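Local coordinates for aldo-keto reductase AKR2E4 (Bombyx mori, PDB 3WCZ), which reduces 3-dehydroecdysone and, less actively, phenylglyoxal and isatin with NADPH as cosubstrate, and may play a role in regulating molting, at residues L246-L254 against Q276-N286. Residues are numbered along the deposited sequence; the frame is centred on the assembly and turned at random.
Sequences LRYLIDRGL and QLTFEEVAAIN
Tyr248 lays its ring on Ile285, whose CG2 stands over the ring centre, 3.5 Å from the centroid and 8° off the normal, a CH-pi contact. The two side chains run alongside each other, headed opposite ways; Val282 CG1 comes within 4.0 Å of Tyr248 CE1, and Leu277 CD1 packs against Tyr248 CB. At the ring's edge, Tyr248 OH donates to Asn286 OD1 across 2.5 Å, nearly in line with the amide C=O and with ring and amide planes 73° apart. The same hydroxyl accepts from Arg252 NH1, which also binds Thr188 O. Without the ring, as with an alanine here, Asn286 OD1 would probably lose this donor and a gap would open over Ile285. The axes of 246-251 and 279-286 run 112° apart on the outside of the TIM barrel: helix 241-251 leads into the last barrel strand, 255-256, and 279-286 comes later, after helix 263-270. Beside Gln276 and Leu277, Asp251 OD2 accepts from Leu277 N (2.9 Å) and from Arg247 NE on the opposite face of the carboxylate. Arg247 grips Asp251 side-on, NH2 taking OD1 at 2.8 Å; its chain, bent at chi2, brings one guanidinium face against Gln276 CB. A water joins Asp251 OD1, Gln276 NE2 and Leu277 O. Just beyond, Thr278 and Glu281 form a capping box, Glu281 OE1 accepting from Thr278 N.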
loop_
_atom_site.group_PDB
_atom_site.type_symbol
_atom_site.label_atom_id
_atom_site.label_comp_id
_atom_site.label_asym_id
_atom_site.label_seq_id
_atom_site.Cartn_x
_atom_site.Cartn_y
_atom_site.Cartn_z
ATOM N N LEU A 246 12.320 -3.815 5.024
ATOM C CA LEU A 246 11.155 -3.107 5.542
ATOM C C LEU A 246 11.583 -1.964 6.482
ATOM O O LEU A 246 10.995 -0.862 6.443
ATOM C CB LEU A 246 10.225 -4.083 6.240
ATOM C CG LEU A 246 9.650 -5.164 5.344
ATOM C CD1 LEU A 246 8.864 -6.163 6.150
ATOM C CD2 LEU A 246 8.753 -4.581 4.252
ATOM N N ARG A 247 12.599 -2.180 7.314
ATOM C CA ARG A 247 13.057 -1.133 8.220
ATOM C C ARG A 247 13.635 0.037 7.419
ATOM O O ARG A 247 13.464 1.203 7.805
ATOM C CB ARG A 247 14.093 -1.678 9.205
ATOM C CG ARG A 247 14.604 -0.615 10.214
ATOM C CD ARG A 247 13.565 -0.175 11.230
ATOM N NE ARG A 247 13.762 1.231 11.563
ATOM C CZ ARG A 247 13.065 1.891 12.488
ATOM N NH1 ARG A 247 12.179 1.276 13.239
ATOM N NH2 ARG A 247 13.293 3.188 12.682
ATOM N N TYR A 248 14.303 -0.246 6.310
ATOM C CA TYR A 248 14.803 0.808 5.414
ATOM C C TYR A 248 13.658 1.757 5.050
ATOM O O TYR A 248 13.792 2.990 5.097
ATOM C CB TYR A 248 15.431 0.149 4.173
ATOM C CG TYR A 248 15.495 1.004 2.926
ATOM C CD1 TYR A 248 16.411 2.031 2.794
ATOM C CD2 TYR A 248 14.619 0.771 1.873
ATOM C CE1 TYR A 248 16.437 2.829 1.664
ATOM C CE2 TYR A 248 14.653 1.550 0.747
ATOM C CZ TYR A 248 15.543 2.578 0.649
ATOM O OH TYR A 248 15.581 3.356 -0.487
ATOM N N LEU A 249 12.506 1.186 4.688
ATOM C CA LEU A 249 11.380 2.017 4.320
ATOM C C LEU A 249 10.849 2.821 5.515
ATOM O O LEU A 249 10.556 4.032 5.386
ATOM C CB LEU A 249 10.283 1.148 3.688
ATOM C CG LEU A 249 10.729 0.442 2.398
ATOM C CD1 LEU A 249 9.750 -0.629 1.996
ATOM C CD2 LEU A 249 10.961 1.431 1.281
ATOM N N ILE A 250 10.738 2.170 6.668
ATOM C CA ILE A 250 10.346 2.848 7.904
ATOM C C ILE A 250 11.281 4.044 8.177
ATOM O O ILE A 250 10.834 5.128 8.577
ATOM C CB ILE A 250 10.343 1.867 9.109
ATOM C CG1 ILE A 250 9.295 0.751 8.969
ATOM C CG2 ILE A 250 10.170 2.625 10.422
ATOM C CD1 ILE A 250 7.894 1.234 9.145
ATOM N N ASP A 251 12.595 3.850 8.057
ATOM C CA ASP A 251 13.542 4.924 8.323
ATOM C C ASP A 251 13.510 6.060 7.317
ATOM O O ASP A 251 13.993 7.168 7.599
ATOM C CB ASP A 251 14.966 4.350 8.442
ATOM C CG ASP A 251 15.249 3.778 9.817
ATOM O OD1 ASP A 251 14.932 4.458 10.804
ATOM O OD2 ASP A 251 15.716 2.617 9.898
ATOM N N ARG A 252 12.893 5.814 6.164
ATOM C CA ARG A 252 12.591 6.870 5.208
ATOM C C ARG A 252 11.233 7.523 5.487
ATOM O O ARG A 252 10.791 8.366 4.704
ATOM C CB ARG A 252 12.686 6.357 3.778
ATOM C CG ARG A 252 14.134 6.113 3.354
ATOM C CD ARG A 252 14.219 5.703 1.908
ATOM N NE ARG A 252 13.639 6.720 1.047
ATOM C CZ ARG A 252 13.213 6.504 -0.180
ATOM N NH1 ARG A 252 13.329 5.321 -0.728
ATOM N NH2 ARG A 252 12.630 7.475 -0.856
ATOM N N GLY A 253 10.577 7.138 6.580
ATOM C CA GLY A 253 9.304 7.714 6.988
ATOM C C GLY A 253 8.106 7.155 6.256
ATOM O O GLY A 253 7.064 7.813 6.205
ATOM N N LEU A 254 8.234 5.970 5.683
ATOM C CA LEU A 254 7.216 5.355 4.832
ATOM C C LEU A 254 6.465 4.272 5.592
ATOM O O LEU A 254 6.921 3.783 6.639
ATOM C CB LEU A 254 7.882 4.751 3.594
ATOM C CG LEU A 254 8.914 5.648 2.912
ATOM C CD1 LEU A 254 9.532 4.949 1.715
ATOM C CD2 LEU A 254 8.306 6.969 2.512
ATOM N N GLN A 276 17.077 0.168 14.216
ATOM C CA GLN A 276 16.943 1.109 13.131
ATOM C C GLN A 276 18.218 1.154 12.336
ATOM O O GLN A 276 19.297 0.781 12.826
ATOM C CB GLN A 276 16.646 2.528 13.635
ATOM C CG GLN A 276 17.859 3.182 14.312
ATOM C CD GLN A 276 17.462 4.283 15.254
ATOM O OE1 GLN A 276 17.218 4.029 16.438
ATOM N NE2 GLN A 276 17.352 5.497 14.738
ATOM N N LEU A 277 18.120 1.536 11.079
ATOM C CA LEU A 277 19.296 1.701 10.231
ATOM C C LEU A 277 19.946 3.062 10.423
ATOM O O LEU A 277 19.285 4.050 10.780
ATOM C CB LEU A 277 18.918 1.521 8.776
ATOM C CG LEU A 277 18.272 0.190 8.398
ATOM C CD1 LEU A 277 18.106 0.060 6.906
ATOM C CD2 LEU A 277 19.067 -0.992 8.887
ATOM N N THR A 278 21.237 3.140 10.168
ATOM C CA THR A 278 21.918 4.420 10.253
ATOM C C THR A 278 21.728 5.191 8.954
ATOM O O THR A 278 21.320 4.626 7.919
ATOM C CB THR A 278 23.400 4.252 10.447
ATOM O OG1 THR A 278 23.937 3.613 9.295
ATOM C CG2 THR A 278 23.714 3.432 11.666
ATOM N N PHE A 279 22.055 6.481 8.963
ATOM C CA PHE A 279 21.926 7.252 7.740
ATOM C C PHE A 279 22.826 6.696 6.627
ATOM O O PHE A 279 22.438 6.681 5.464
ATOM C CB PHE A 279 22.158 8.762 8.003
ATOM C CG PHE A 279 23.577 9.139 8.303
ATOM C CD1 PHE A 279 24.440 9.507 7.270
ATOM C CD2 PHE A 279 24.044 9.206 9.619
ATOM C CE1 PHE A 279 25.750 9.885 7.543
ATOM C CE2 PHE A 279 25.353 9.575 9.891
ATOM C CZ PHE A 279 26.204 9.914 8.861
ATOM N N GLU A 280 24.007 6.197 6.978
ATOM C CA GLU A 280 24.896 5.653 5.965
ATOM C C GLU A 280 24.320 4.355 5.359
ATOM O O GLU A 280 24.493 4.074 4.176
ATOM C CB GLU A 280 26.279 5.403 6.535
ATOM C CG GLU A 280 27.123 6.667 6.710
ATOM C CD GLU A 280 27.480 7.324 5.373
ATOM O OE1 GLU A 280 27.660 6.587 4.369
ATOM O OE2 GLU A 280 27.584 8.573 5.331
ATOM N N GLU A 281 23.600 3.586 6.167
ATOM C CA GLU A 281 22.998 2.332 5.708
ATOM C C GLU A 281 21.813 2.608 4.798
ATOM O O GLU A 281 21.662 1.966 3.764
ATOM C CB GLU A 281 22.611 1.455 6.893
ATOM C CG GLU A 281 23.849 0.934 7.620
ATOM C CD GLU A 281 23.569 0.425 9.006
ATOM O OE1 GLU A 281 22.482 0.601 9.571
ATOM O OE2 GLU A 281 24.513 -0.204 9.546
ATOM N N VAL A 282 20.994 3.585 5.159
ATOM C CA VAL A 282 19.909 4.004 4.278
ATOM C C VAL A 282 20.491 4.497 2.960
ATOM O O VAL A 282 19.986 4.168 1.887
ATOM C CB VAL A 282 19.041 5.076 4.953
ATOM C CG1 VAL A 282 18.013 5.670 3.976
ATOM C CG2 VAL A 282 18.311 4.481 6.123
ATOM N N ALA A 283 21.545 5.300 3.017
ATOM C CA ALA A 283 22.190 5.776 1.796
ATOM C C ALA A 283 22.728 4.621 0.949
ATOM O O ALA A 283 22.625 4.634 -0.284
ATOM C CB ALA A 283 23.301 6.743 2.132
ATOM N N ALA A 284 23.284 3.595 1.592
ATOM C CA ALA A 284 23.817 2.461 0.851
ATOM C C ALA A 284 22.695 1.740 0.116
ATOM O O ALA A 284 22.861 1.314 -1.030
ATOM C CB ALA A 284 24.553 1.492 1.794
ATOM N N ILE A 285 21.561 1.558 0.780
ATOM C CA ILE A 285 20.465 0.879 0.120
ATOM C C ILE A 285 19.911 1.758 -1.017
ATOM O O ILE A 285 19.600 1.246 -2.093
ATOM C CB ILE A 285 19.373 0.450 1.119
ATOM C CG1 ILE A 285 19.948 -0.604 2.065
ATOM C CG2 ILE A 285 18.166 -0.081 0.379
ATOM C CD1 ILE A 285 19.043 -0.921 3.239
ATOM N N ASN A 286 19.861 3.069 -0.807
ATOM C CA ASN A 286 19.414 3.977 -1.868
ATOM C C ASN A 286 20.274 3.818 -3.108
ATOM O O ASN A 286 19.781 4.040 -4.214
ATOM C CB ASN A 286 19.488 5.437 -1.414
ATOM C CG ASN A 286 18.343 5.847 -0.503
ATOM O OD1 ASN A 286 17.288 5.225 -0.480
ATOM N ND2 ASN A 286 18.553 6.927 0.231
HETATM O O HOH W 1 17.389 5.661 11.761
#